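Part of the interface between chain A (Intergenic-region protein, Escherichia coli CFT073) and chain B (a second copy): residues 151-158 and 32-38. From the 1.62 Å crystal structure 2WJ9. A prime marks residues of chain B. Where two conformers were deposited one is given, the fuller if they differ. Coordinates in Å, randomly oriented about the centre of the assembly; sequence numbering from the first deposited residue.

Chain A, residues 151-158: TECYAMTV
Chain B 32-38: TTSSACA

How do the two backbones come together? Chain A leaves a helix at Glu152, whose positive phi (54/31) breaks the helical path; Cys153 is extended (-96/112), and a new helix, helical in phi/psi from Tyr154 (-64/-26), runs through Val158. Cys153 N donates to Thr151 OG1 at 3.2 Å across the turn; Met156 N to Cys153 O and Val158 N to Tyr154 O, both 3.0 Å, belong to the start of the helix. Chain B has no regular helix or strand. Ser34′ also takes positive phi (52/48), Ser35′ is extended (-54/160), Ala36′ bends back (-73/-16), and Cys37′ and Ala38′ extend again (-79/127 and -73/128). The register is set by Glu152 CA and Ala36′ CA, 5.1 Å apart, and the two stretches together bury 297 Å².

What does the Glu152 carboxylate bind? Its CA-to-CB bond points sideways, but chi1 -83° (m), chi2 -63° (m) and chi3 -36° bring the carboxylate to the chain B loop, where each oxygen accepts a hydrogen bond. Ala36′ N donates to Glu152 OE1 at 2.9 Å, with a nearly straight N-H...O angle of 170°. Ser35′ OG, with chi1 at 155° (t), donates to Glu152 OE2 at only 2.5 Å, a short bond in keeping with a hydroxyl facing a carboxylate. The same hydroxyl accepts from its own chain: Cys37′ N lies 2.9 Å from Ser35′ OG at an angle of 164°. Ser35′ OG thus relays between a backbone amide and the carboxylate, and the successive amides of Ala36′ and Cys37′ both find acceptors.

How does Tyr154 serve both polar and apolar partners? With chi1 -68° (m) and chi2 -92°, its ring lies obliquely to the loop, so that hydroxyl and face meet different groups. At the ring edge, near its plane, Tyr154 OH donates to Ser34′ O at 2.9 Å, satisfying that carbonyl from across the interface; Ser34′ OG, at chi1 -59° (m), is hydrogen-bonded elsewhere in the structure. Over one face sits Ala36′, its CB 3.7 Å from the centroid of the Tyr154 ring and 9° off the normal. Ala36′ CB thus sits almost directly above the ring centre, a CH-pi contact, with its CA-CB bond running nearly parallel to the ring plane, and Ala36′ CB also lies 3.7 Å from Tyr154 CD1.

Why is Ala36′ the centre of the contact? Its CA-to-CB bond points toward chain A, and it gives up 104 Å², more than any other residue in either stretch. While its methyl covers the tyrosine ring, its backbone is satisfied at both ends by chain A side chains: the amide by Glu152, and the carbonyl by Thr157, whose OG1 donates to Ala36′ O at 2.7 Å. Thr157, buried in the helix one turn beyond Cys153, points its CA-to-CB bond toward the loop and holds chi1 at -46° (m); its OG1 also packs 3.5 Å from Ala36′ CB.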

ATOM      1  N   THR A 151      -3.613  12.605 -11.220  1.00 27.92           N
ATOM      2  CA  THR A 151      -4.383  11.815 -12.175  1.00 28.21           C
ATOM      3  C   THR A 151      -5.557  11.025 -11.567  1.00 28.18           C
ATOM      4  O   THR A 151      -6.431  10.572 -12.294  1.00 28.15           O
ATOM      5  CB  THR A 151      -3.465  10.792 -12.879  1.00 28.33           C
ATOM      6  OG1 THR A 151      -2.962   9.853 -11.918  1.00 27.50           O
ATOM      7  CG2 THR A 151      -2.297  11.486 -13.565  1.00 29.43           C
ATOM      8  N   GLU A 152      -5.566  10.871 -10.243  1.00 28.74           N
ATOM      9  CA  GLU A 152      -6.476   9.941  -9.540  1.00 29.21           C
ATOM     10  C   GLU A 152      -6.400   8.495 -10.060  1.00 29.62           C
ATOM     11  O   GLU A 152      -7.395   7.754  -9.999  1.00 29.98           O
ATOM     12  CB  GLU A 152      -7.932  10.448  -9.533  1.00 29.59           C
ATOM     13  CG  GLU A 152      -8.234  11.457  -8.430  1.00 30.24           C
ATOM     14  CD  GLU A 152      -8.075  10.878  -7.024  1.00 32.55           C
ATOM     15  OE1 GLU A 152      -8.393   9.683  -6.797  1.00 31.69           O
ATOM     16  OE2 GLU A 152      -7.619  11.628  -6.141  1.00 35.50           O
ATOM     17  N   CYS A 153      -5.211   8.103 -10.528  1.00 29.75           N
ATOM     18  CA  CYS A 153      -4.967   6.746 -11.010  0.50 30.11           C
ATOM     19  C   CYS A 153      -4.350   5.886  -9.902  1.00 29.41           C
ATOM     20  O   CYS A 153      -3.202   6.100  -9.498  1.00 29.31           O
ATOM     21  CB  CYS A 153      -4.062   6.779 -12.244  0.50 30.30           C
ATOM     22  SG  CYS A 153      -4.889   7.459 -13.697  0.50 33.29           S
ATOM     23  N   TYR A 154      -5.120   4.910  -9.420  1.00 28.72           N
ATOM     24  CA  TYR A 154      -4.697   4.058  -8.312  1.00 27.94           C
ATOM     25  C   TYR A 154      -3.463   3.184  -8.616  1.00 28.17           C
ATOM     26  O   TYR A 154      -2.721   2.823  -7.697  1.00 28.55           O
ATOM     27  CB  TYR A 154      -5.883   3.206  -7.830  1.00 27.22           C
ATOM     28  CG  TYR A 154      -6.984   4.023  -7.154  1.00 26.22           C
ATOM     29  CD1 TYR A 154      -6.993   4.217  -5.774  1.00 26.68           C
ATOM     30  CD2 TYR A 154      -8.006   4.616  -7.900  1.00 27.10           C
ATOM     31  CE1 TYR A 154      -7.999   4.973  -5.143  1.00 26.85           C
ATOM     32  CE2 TYR A 154      -9.019   5.368  -7.280  1.00 26.55           C
ATOM     33  CZ  TYR A 154      -9.011   5.534  -5.900  1.00 26.51           C
ATOM     34  OH  TYR A 154     -10.003   6.282  -5.295  1.00 26.79           O
ATOM     35  N   ALA A 155      -3.219   2.860  -9.881  1.00 28.28           N
ATOM     36  CA  ALA A 155      -1.974   2.148 -10.246  1.00 28.54           C
ATOM     37  C   ALA A 155      -0.712   2.948  -9.866  1.00 28.32           C
ATOM     38  O   ALA A 155       0.322   2.362  -9.554  1.00 28.61           O
ATOM     39  CB  ALA A 155      -1.962   1.778 -11.728  1.00 28.81           C
ATOM     40  N   MET A 156      -0.808   4.274  -9.889  0.50 28.35           N
ATOM     41  CA  MET A 156       0.306   5.113  -9.456  0.50 28.27           C
ATOM     42  C   MET A 156       0.507   5.027  -7.931  0.50 28.12           C
ATOM     43  O   MET A 156       1.640   4.999  -7.456  0.50 28.11           O
ATOM     44  CB  MET A 156       0.095   6.563  -9.909  0.50 28.25           C
ATOM     45  CG  MET A 156       1.340   7.442  -9.838  0.50 28.52           C
ATOM     46  SD  MET A 156       2.491   7.317 -11.229  0.50 27.72           S
ATOM     47  CE  MET A 156       3.474   5.909 -10.732  0.50 27.28           C
ATOM     48  N   THR A 157      -0.593   4.992  -7.177  1.00 28.41           N
ATOM     49  CA  THR A 157      -0.561   4.775  -5.719  1.00 28.48           C
ATOM     50  C   THR A 157       0.089   3.426  -5.373  1.00 27.79           C
ATOM     51  O   THR A 157       0.870   3.320  -4.430  1.00 28.29           O
ATOM     52  CB  THR A 157      -1.988   4.798  -5.127  1.00 28.58           C
ATOM     53  OG1 THR A 157      -2.721   5.911  -5.658  1.00 30.79           O
ATOM     54  CG2 THR A 157      -1.969   4.868  -3.591  1.00 29.13           C
ATOM     55  N   VAL A 158      -0.242   2.398  -6.149  1.00 26.86           N
ATOM     56  CA  VAL A 158       0.353   1.072  -5.957  1.00 26.52           C
ATOM     57  C   VAL A 158       1.878   1.106  -6.210  1.00 26.68           C
ATOM     58  O   VAL A 158       2.653   0.516  -5.454  1.00 25.59           O
ATOM     59  CB  VAL A 158      -0.345   0.025  -6.855  1.00 26.58           C
ATOM     60  CG1 VAL A 158       0.381  -1.340  -6.817  1.00 25.80           C
ATOM     61  CG2 VAL A 158      -1.806  -0.128  -6.437  1.00 26.21           C
TER
ATOM     62  N   THR B  32     -12.276  11.061   2.797  1.00 44.02           N
ATOM     63  CA  THR B  32     -13.749  11.098   2.552  1.00 43.67           C
ATOM     64  C   THR B  32     -14.184  10.057   1.509  1.00 43.04           C
ATOM     65  O   THR B  32     -15.188   9.376   1.712  1.00 42.88           O
ATOM     66  CB  THR B  32     -14.223  12.506   2.099  1.00 43.76           C
ATOM     67  OG1 THR B  32     -13.849  13.491   3.076  1.00 45.19           O
ATOM     68  CG2 THR B  32     -15.736  12.537   1.913  1.00 43.89           C
ATOM     69  N   THR B  33     -13.439   9.941   0.405  1.00 42.08           N
ATOM     70  CA  THR B  33     -13.794   9.013  -0.693  1.00 41.30           C
ATOM     71  C   THR B  33     -12.736   7.937  -0.969  1.00 40.25           C
ATOM     72  O   THR B  33     -12.828   7.205  -1.969  1.00 40.60           O
ATOM     73  CB  THR B  33     -14.068   9.768  -2.022  1.00 41.58           C
ATOM     74  OG1 THR B  33     -12.851  10.340  -2.521  1.00 41.99           O
ATOM     75  CG2 THR B  33     -15.102  10.857  -1.822  1.00 41.57           C
ATOM     76  N   SER B  34     -11.754   7.815  -0.079  1.00 38.60           N
ATOM     77  CA  SER B  34     -10.630   6.906  -0.294  1.00 37.29           C
ATOM     78  C   SER B  34      -9.963   7.145  -1.664  1.00 36.49           C
ATOM     79  O   SER B  34      -9.702   6.212  -2.437  1.00 36.35           O
ATOM     80  CB  SER B  34     -11.075   5.448  -0.115  1.00 37.43           C
ATOM     81  OG  SER B  34     -11.606   5.236   1.192  1.00 35.89           O
ATOM     82  N   SER B  35      -9.697   8.421  -1.931  1.00 35.15           N
ATOM     83  CA  SER B  35      -9.004   8.916  -3.132  1.00 34.58           C
ATOM     84  C   SER B  35      -7.637   8.246  -3.378  1.00 33.46           C
ATOM     85  O   SER B  35      -7.044   7.703  -2.461  1.00 32.47           O
ATOM     86  CB  SER B  35      -8.798  10.428  -2.976  1.00 34.57           C
ATOM     87  OG  SER B  35      -7.702  10.906  -3.729  1.00 35.87           O
ATOM     88  N   ALA B  36      -7.140   8.320  -4.615  1.00 32.19           N
ATOM     89  CA  ALA B  36      -5.821   7.758  -4.957  1.00 32.06           C
ATOM     90  C   ALA B  36      -4.686   8.602  -4.378  1.00 32.08           C
ATOM     91  O   ALA B  36      -3.539   8.168  -4.317  1.00 31.13           O
ATOM     92  CB  ALA B  36      -5.656   7.640  -6.469  1.00 32.01           C
ATOM     93  N   CYS B  37      -5.009   9.826  -3.975  1.00 32.59           N
ATOM     94  CA  CYS B  37      -4.026  10.740  -3.417  1.00 33.23           C
ATOM     95  C   CYS B  37      -3.753  10.387  -1.953  1.00 33.92           C
ATOM     96  O   CYS B  37      -4.678  10.304  -1.157  1.00 34.79           O
ATOM     97  CB  CYS B  37      -4.563  12.165  -3.516  1.00 33.55           C
ATOM     98  SG  CYS B  37      -3.404  13.477  -3.093  1.00 33.02           S
ATOM     99  N   ALA B  38      -2.490  10.200  -1.595  1.00 34.64           N
ATOM    100  CA  ALA B  38      -2.118   9.941  -0.197  1.00 35.27           C
ATOM    101  C   ALA B  38      -2.222  11.210   0.677  1.00 35.54           C
ATOM    102  O   ALA B  38      -1.684  12.250   0.307  1.00 35.59           O
ATOM    103  CB  ALA B  38      -0.705   9.382  -0.142  1.00 35.51           C
TER